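Long-range contact in light Chain (Clostridium botulinum, PDB 6BVD), which probably acts as the zinc-dependent endopeptidase of a mosaic botulinum neurotoxin, cleaving a protein of the neuronal secretion machinery: residues 374-386 with 419-431. Sequence-based numbering, arbitrary orientation.
Sequences GPFYLPNLLDDSI and GQGVVSRVVRLCS. With CA (calcium ion), chain C.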
loop_
_atom_site.group_PDB
_atom_site.type_symbol
_atom_site.label_atom_id
_atom_site.label_comp_id
_atom_site.label_asym_id
_atom_site.label_seq_id
_atom_site.Cartn_x
_atom_site.Cartn_y
_atom_site.Cartn_z
ATOM N N GLY A 374 12.863 -3.403 -26.387
ATOM C CA GLY A 374 11.754 -2.475 -26.343
ATOM C C GLY A 374 12.111 -1.217 -27.107
ATOM O O GLY A 374 12.644 -1.295 -28.207
ATOM N N PRO A 375 11.858 -0.048 -26.510
ATOM C CA PRO A 375 11.342 0.115 -25.149
ATOM C C PRO A 375 9.816 0.124 -25.040
ATOM O O PRO A 375 9.104 0.131 -26.051
ATOM C CB PRO A 375 11.918 1.474 -24.735
ATOM C CG PRO A 375 11.886 2.268 -25.973
ATOM C CD PRO A 375 12.239 1.255 -27.100
ATOM N N PHE A 376 9.340 0.136 -23.792
ATOM C CA PHE A 376 7.922 0.041 -23.465
ATOM C C PHE A 376 7.401 1.213 -22.634
ATOM O O PHE A 376 8.111 1.748 -21.797
ATOM C CB PHE A 376 7.648 -1.259 -22.694
ATOM C CG PHE A 376 7.979 -2.504 -23.480
ATOM C CD1 PHE A 376 7.045 -3.063 -24.336
ATOM C CD2 PHE A 376 9.214 -3.105 -23.368
ATOM C CE1 PHE A 376 7.353 -4.218 -25.109
ATOM C CE2 PHE A 376 9.523 -4.258 -24.135
ATOM C CZ PHE A 376 8.585 -4.803 -24.985
ATOM N N TYR A 377 6.158 1.593 -22.885
ATOM C CA TYR A 377 5.435 2.485 -21.980
ATOM C C TYR A 377 4.619 1.636 -20.995
ATOM O O TYR A 377 4.020 0.627 -21.401
ATOM C CB TYR A 377 4.542 3.398 -22.788
ATOM C CG TYR A 377 3.668 4.354 -22.008
ATOM C CD1 TYR A 377 4.225 5.296 -21.151
ATOM C CD2 TYR A 377 2.291 4.360 -22.189
ATOM C CE1 TYR A 377 3.417 6.203 -20.473
ATOM C CE2 TYR A 377 1.478 5.257 -21.503
ATOM C CZ TYR A 377 2.049 6.171 -20.649
ATOM O OH TYR A 377 1.244 7.060 -19.982
ATOM N N LEU A 378 4.632 2.015 -19.714
ATOM C CA LEU A 378 3.860 1.347 -18.665
ATOM C C LEU A 378 2.716 2.252 -18.213
ATOM O O LEU A 378 2.897 3.048 -17.293
ATOM C CB LEU A 378 4.741 1.032 -17.459
ATOM C CG LEU A 378 6.099 0.416 -17.763
ATOM C CD1 LEU A 378 6.890 0.152 -16.513
ATOM C CD2 LEU A 378 5.899 -0.860 -18.557
ATOM N N PRO A 379 1.550 2.138 -18.856
ATOM C CA PRO A 379 0.434 3.080 -18.682
ATOM C C PRO A 379 -0.312 3.020 -17.337
ATOM O O PRO A 379 -0.976 4.021 -17.003
ATOM C CB PRO A 379 -0.514 2.688 -19.810
ATOM C CG PRO A 379 -0.246 1.225 -20.030
ATOM C CD PRO A 379 1.230 1.077 -19.831
ATOM N N ASN A 380 -0.208 1.915 -16.593
ATOM C CA ASN A 380 -1.050 1.729 -15.417
ATOM C C ASN A 380 -0.368 1.317 -14.126
ATOM O O ASN A 380 -0.868 0.442 -13.411
ATOM C CB ASN A 380 -2.137 0.687 -15.732
ATOM C CG ASN A 380 -2.980 1.077 -16.922
ATOM O OD1 ASN A 380 -2.985 0.389 -17.954
ATOM N ND2 ASN A 380 -3.668 2.207 -16.809
ATOM N N LEU A 381 0.760 1.927 -13.810
ATOM C CA LEU A 381 1.484 1.616 -12.595
ATOM C C LEU A 381 0.640 1.979 -11.365
ATOM O O LEU A 381 0.791 1.380 -10.290
ATOM C CB LEU A 381 2.832 2.347 -12.572
ATOM C CG LEU A 381 3.846 1.890 -13.653
ATOM C CD1 LEU A 381 5.101 2.764 -13.648
ATOM C CD2 LEU A 381 4.221 0.422 -13.424
ATOM N N LEU A 382 -0.237 2.962 -11.536
ATOM C CA LEU A 382 -1.073 3.439 -10.424
ATOM C C LEU A 382 -2.270 2.542 -10.109
ATOM O O LEU A 382 -2.873 2.692 -9.059
ATOM C CB LEU A 382 -1.586 4.852 -10.726
ATOM C CG LEU A 382 -0.545 5.965 -10.635
ATOM C CD1 LEU A 382 -1.159 7.240 -11.173
ATOM C CD2 LEU A 382 -0.191 6.135 -9.195
ATOM N N ASP A 383 -2.599 1.608 -11.013
ATOM C CA ASP A 383 -3.722 0.678 -10.874
ATOM C C ASP A 383 -3.334 -0.583 -10.078
ATOM O O ASP A 383 -2.560 -1.419 -10.570
ATOM C CB ASP A 383 -4.232 0.291 -12.280
ATOM C CG ASP A 383 -5.529 -0.520 -12.270
ATOM O OD1 ASP A 383 -5.844 -1.242 -11.307
ATOM O OD2 ASP A 383 -6.232 -0.475 -13.297
ATOM N N ASP A 384 -3.910 -0.741 -8.881
ATOM C CA ASP A 384 -3.519 -1.830 -7.977
ATOM C C ASP A 384 -3.918 -3.219 -8.498
ATOM O O ASP A 384 -3.473 -4.221 -7.939
ATOM C CB ASP A 384 -4.118 -1.604 -6.576
ATOM C CG ASP A 384 -3.290 -0.587 -5.746
ATOM O OD1 ASP A 384 -2.055 -0.708 -5.710
ATOM O OD2 ASP A 384 -3.875 0.362 -5.180
ATOM N N SER A 385 -4.756 -3.292 -9.534
ATOM C CA SER A 385 -4.987 -4.598 -10.187
ATOM C C SER A 385 -3.883 -4.973 -11.198
ATOM O O SER A 385 -3.864 -6.116 -11.704
ATOM C CB SER A 385 -6.346 -4.626 -10.905
ATOM O OG SER A 385 -6.388 -3.748 -12.006
ATOM N N ILE A 386 -2.971 -4.036 -11.489
ATOM C CA ILE A 386 -1.861 -4.251 -12.447
ATOM C C ILE A 386 -0.511 -4.294 -11.730
ATOM O O ILE A 386 0.337 -5.145 -11.979
ATOM C CB ILE A 386 -1.819 -3.110 -13.524
ATOM C CG1 ILE A 386 -3.134 -3.053 -14.305
ATOM C CG2 ILE A 386 -0.572 -3.216 -14.422
ATOM C CD1 ILE A 386 -3.424 -4.298 -15.079
ATOM N N GLY A 419 -0.258 -4.882 -33.364
ATOM C CA GLY A 419 -0.765 -4.556 -34.682
ATOM C C GLY A 419 -2.190 -5.044 -34.866
ATOM O O GLY A 419 -3.018 -4.352 -35.460
ATOM N N GLN A 420 -2.468 -6.252 -34.379
ATOM C CA GLN A 420 -3.800 -6.840 -34.486
ATOM C C GLN A 420 -4.848 -6.192 -33.582
ATOM O O GLN A 420 -6.033 -6.496 -33.696
ATOM C CB GLN A 420 -3.754 -8.335 -34.171
ATOM C CG GLN A 420 -2.844 -9.131 -35.079
ATOM C CD GLN A 420 -2.666 -10.565 -34.616
ATOM O OE1 GLN A 420 -2.992 -10.911 -33.482
ATOM N NE2 GLN A 420 -2.128 -11.406 -35.493
ATOM N N GLY A 421 -4.424 -5.321 -32.676
ATOM C CA GLY A 421 -5.369 -4.643 -31.807
ATOM C C GLY A 421 -5.478 -5.294 -30.440
ATOM O O GLY A 421 -6.340 -4.942 -29.632
ATOM N N VAL A 422 -4.614 -6.266 -30.183
ATOM C CA VAL A 422 -4.549 -6.886 -28.868
ATOM C C VAL A 422 -3.852 -5.930 -27.908
ATOM O O VAL A 422 -2.649 -5.703 -28.029
ATOM C CB VAL A 422 -3.788 -8.218 -28.900
ATOM C CG1 VAL A 422 -3.847 -8.882 -27.539
ATOM C CG2 VAL A 422 -4.358 -9.135 -29.975
ATOM N N VAL A 423 -4.602 -5.355 -26.970
ATOM C CA VAL A 423 -4.023 -4.384 -26.039
ATOM C C VAL A 423 -3.564 -5.034 -24.738
ATOM O O VAL A 423 -4.258 -5.891 -24.182
ATOM C CB VAL A 423 -5.026 -3.251 -25.674
ATOM C CG1 VAL A 423 -4.277 -2.023 -25.168
ATOM C CG2 VAL A 423 -5.890 -2.884 -26.863
ATOM N N SER A 424 -2.401 -4.609 -24.246
ATOM C CA SER A 424 -1.972 -4.954 -22.894
ATOM C C SER A 424 -2.135 -3.771 -21.948
ATOM O O SER A 424 -1.876 -2.625 -22.323
ATOM C CB SER A 424 -0.522 -5.411 -22.877
ATOM O OG SER A 424 -0.089 -5.586 -21.545
ATOM N N ARG A 425 -2.539 -4.057 -20.717
ATOM C CA ARG A 425 -2.662 -3.009 -19.718
ATOM C C ARG A 425 -1.387 -2.978 -18.872
ATOM O O ARG A 425 -1.231 -2.147 -17.970
ATOM C CB ARG A 425 -3.914 -3.237 -18.859
ATOM C CG ARG A 425 -5.222 -2.847 -19.549
ATOM C CD ARG A 425 -6.369 -2.711 -18.554
ATOM N NE ARG A 425 -6.318 -1.396 -17.923
ATOM C CZ ARG A 425 -6.224 -1.194 -16.610
ATOM N NH1 ARG A 425 -6.208 -2.234 -15.781
ATOM N NH2 ARG A 425 -6.171 0.042 -16.125
ATOM N N VAL A 426 -0.449 -3.865 -19.190
ATOM C CA VAL A 426 0.817 -3.879 -18.485
ATOM C C VAL A 426 1.855 -3.025 -19.208
ATOM O O VAL A 426 2.485 -2.173 -18.591
ATOM C CB VAL A 426 1.376 -5.305 -18.327
ATOM C CG1 VAL A 426 2.656 -5.267 -17.521
ATOM C CG2 VAL A 426 0.352 -6.238 -17.659
ATOM N N VAL A 427 2.044 -3.297 -20.503
ATOM C CA VAL A 427 3.010 -2.615 -21.367
ATOM C C VAL A 427 2.447 -2.198 -22.729
ATOM O O VAL A 427 1.548 -2.853 -23.260
ATOM C CB VAL A 427 4.247 -3.514 -21.630
ATOM C CG1 VAL A 427 4.965 -3.820 -20.353
ATOM C CG2 VAL A 427 3.839 -4.830 -22.361
ATOM N N ARG A 428 2.984 -1.113 -23.298
ATOM C CA ARG A 428 2.769 -0.769 -24.710
ATOM C C ARG A 428 4.107 -0.594 -25.409
ATOM O O ARG A 428 4.941 0.192 -24.968
ATOM C CB ARG A 428 1.953 0.513 -24.875
ATOM C CG ARG A 428 0.530 0.428 -24.401
ATOM C CD ARG A 428 -0.165 1.751 -24.641
ATOM N NE ARG A 428 -1.353 1.906 -23.805
ATOM C CZ ARG A 428 -1.824 3.088 -23.417
ATOM N NH1 ARG A 428 -1.195 4.197 -23.796
ATOM N NH2 ARG A 428 -2.910 3.164 -22.652
ATOM N N LEU A 429 4.321 -1.324 -26.498
ATOM C CA LEU A 429 5.562 -1.178 -27.253
ATOM C C LEU A 429 5.609 0.222 -27.876
ATOM O O LEU A 429 4.639 0.650 -28.487
ATOM C CB LEU A 429 5.673 -2.282 -28.328
ATOM C CG LEU A 429 6.904 -2.260 -29.229
ATOM C CD1 LEU A 429 8.174 -2.410 -28.412
ATOM C CD2 LEU A 429 6.834 -3.376 -30.287
ATOM N N CYS A 430 6.712 0.941 -27.679
ATOM C CA CYS A 430 6.871 2.302 -28.195
ATOM C C CYS A 430 7.184 2.291 -29.679
ATOM O O CYS A 430 7.743 1.321 -30.179
ATOM C CB CYS A 430 7.993 3.029 -27.462
ATOM S SG CYS A 430 7.670 3.364 -25.742
ATOM N N SER A 431 6.829 3.369 -30.375
ATOM C CA SER A 431 7.131 3.504 -31.803
ATOM C C SER A 431 8.621 3.326 -32.102
ATOM O O SER A 431 9.408 4.267 -31.991
ATOM C CB SER A 431 6.671 4.868 -32.318
ATOM O OG SER A 431 7.592 5.880 -31.945
HETATM CA CA CA C . -2.054 0.957 -3.914
HETATM O O HOH W 1 1.018 -0.569 -16.955
#
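Phe376 and Tyr377 pair with Leu429 and Arg428 as antiparallel strands, adding 428-429 as an edge strand of a five-stranded antiparallel sheet in this clostridial zinc protease. The register rests on three backbone bonds: Tyr377 N to Arg428 O and Arg428 N to Tyr377 O, both 2.8 Å, and Cys430 N to Pro375 O, 3.0 Å. Packing is tight on the face carrying Phe376 and Leu429. Leu429 CD1 lies 3.9 Å from Phe376 CE1, the side chain being turned away from its own nitrogen at chi1 179°. Beyond the paired residues, Leu378 runs alongside Val427, CD2 lying 3.6 Å from CG1, and Ile219 of strand 215-219 touches Phe376, Leu378 and Val427 together.

The other face is more solvent-accessible. There the exposed Arg428 extends beside Tyr377, its NH1 at the ring edge, 3.7 Å from CE2, and Pro379 CB lies over one face of the guanidinium, offset toward its rim. Where the two segments diverge, a water takes the N-H of Asn380 and donates to the carbonyls of Arg425 and Val426, so that it links the two backbones. Farther out, Arg425 bends at chi3 (82°) and brings its guanidinium to Asp383, next to Asp384, a calcium ligand at the subunit interface. Ser385 N and OG both bond to Asp383 OD1, the first closing an Asx turn, which should help fix the carboxylate's rotation. The other oxygen, Asp383 OD2, lies in the guanidinium plane and receives both NH2 at 2.9 Å and NH1 at 3.0 Å, although carboxylate and guanidinium planes stand 57° apart.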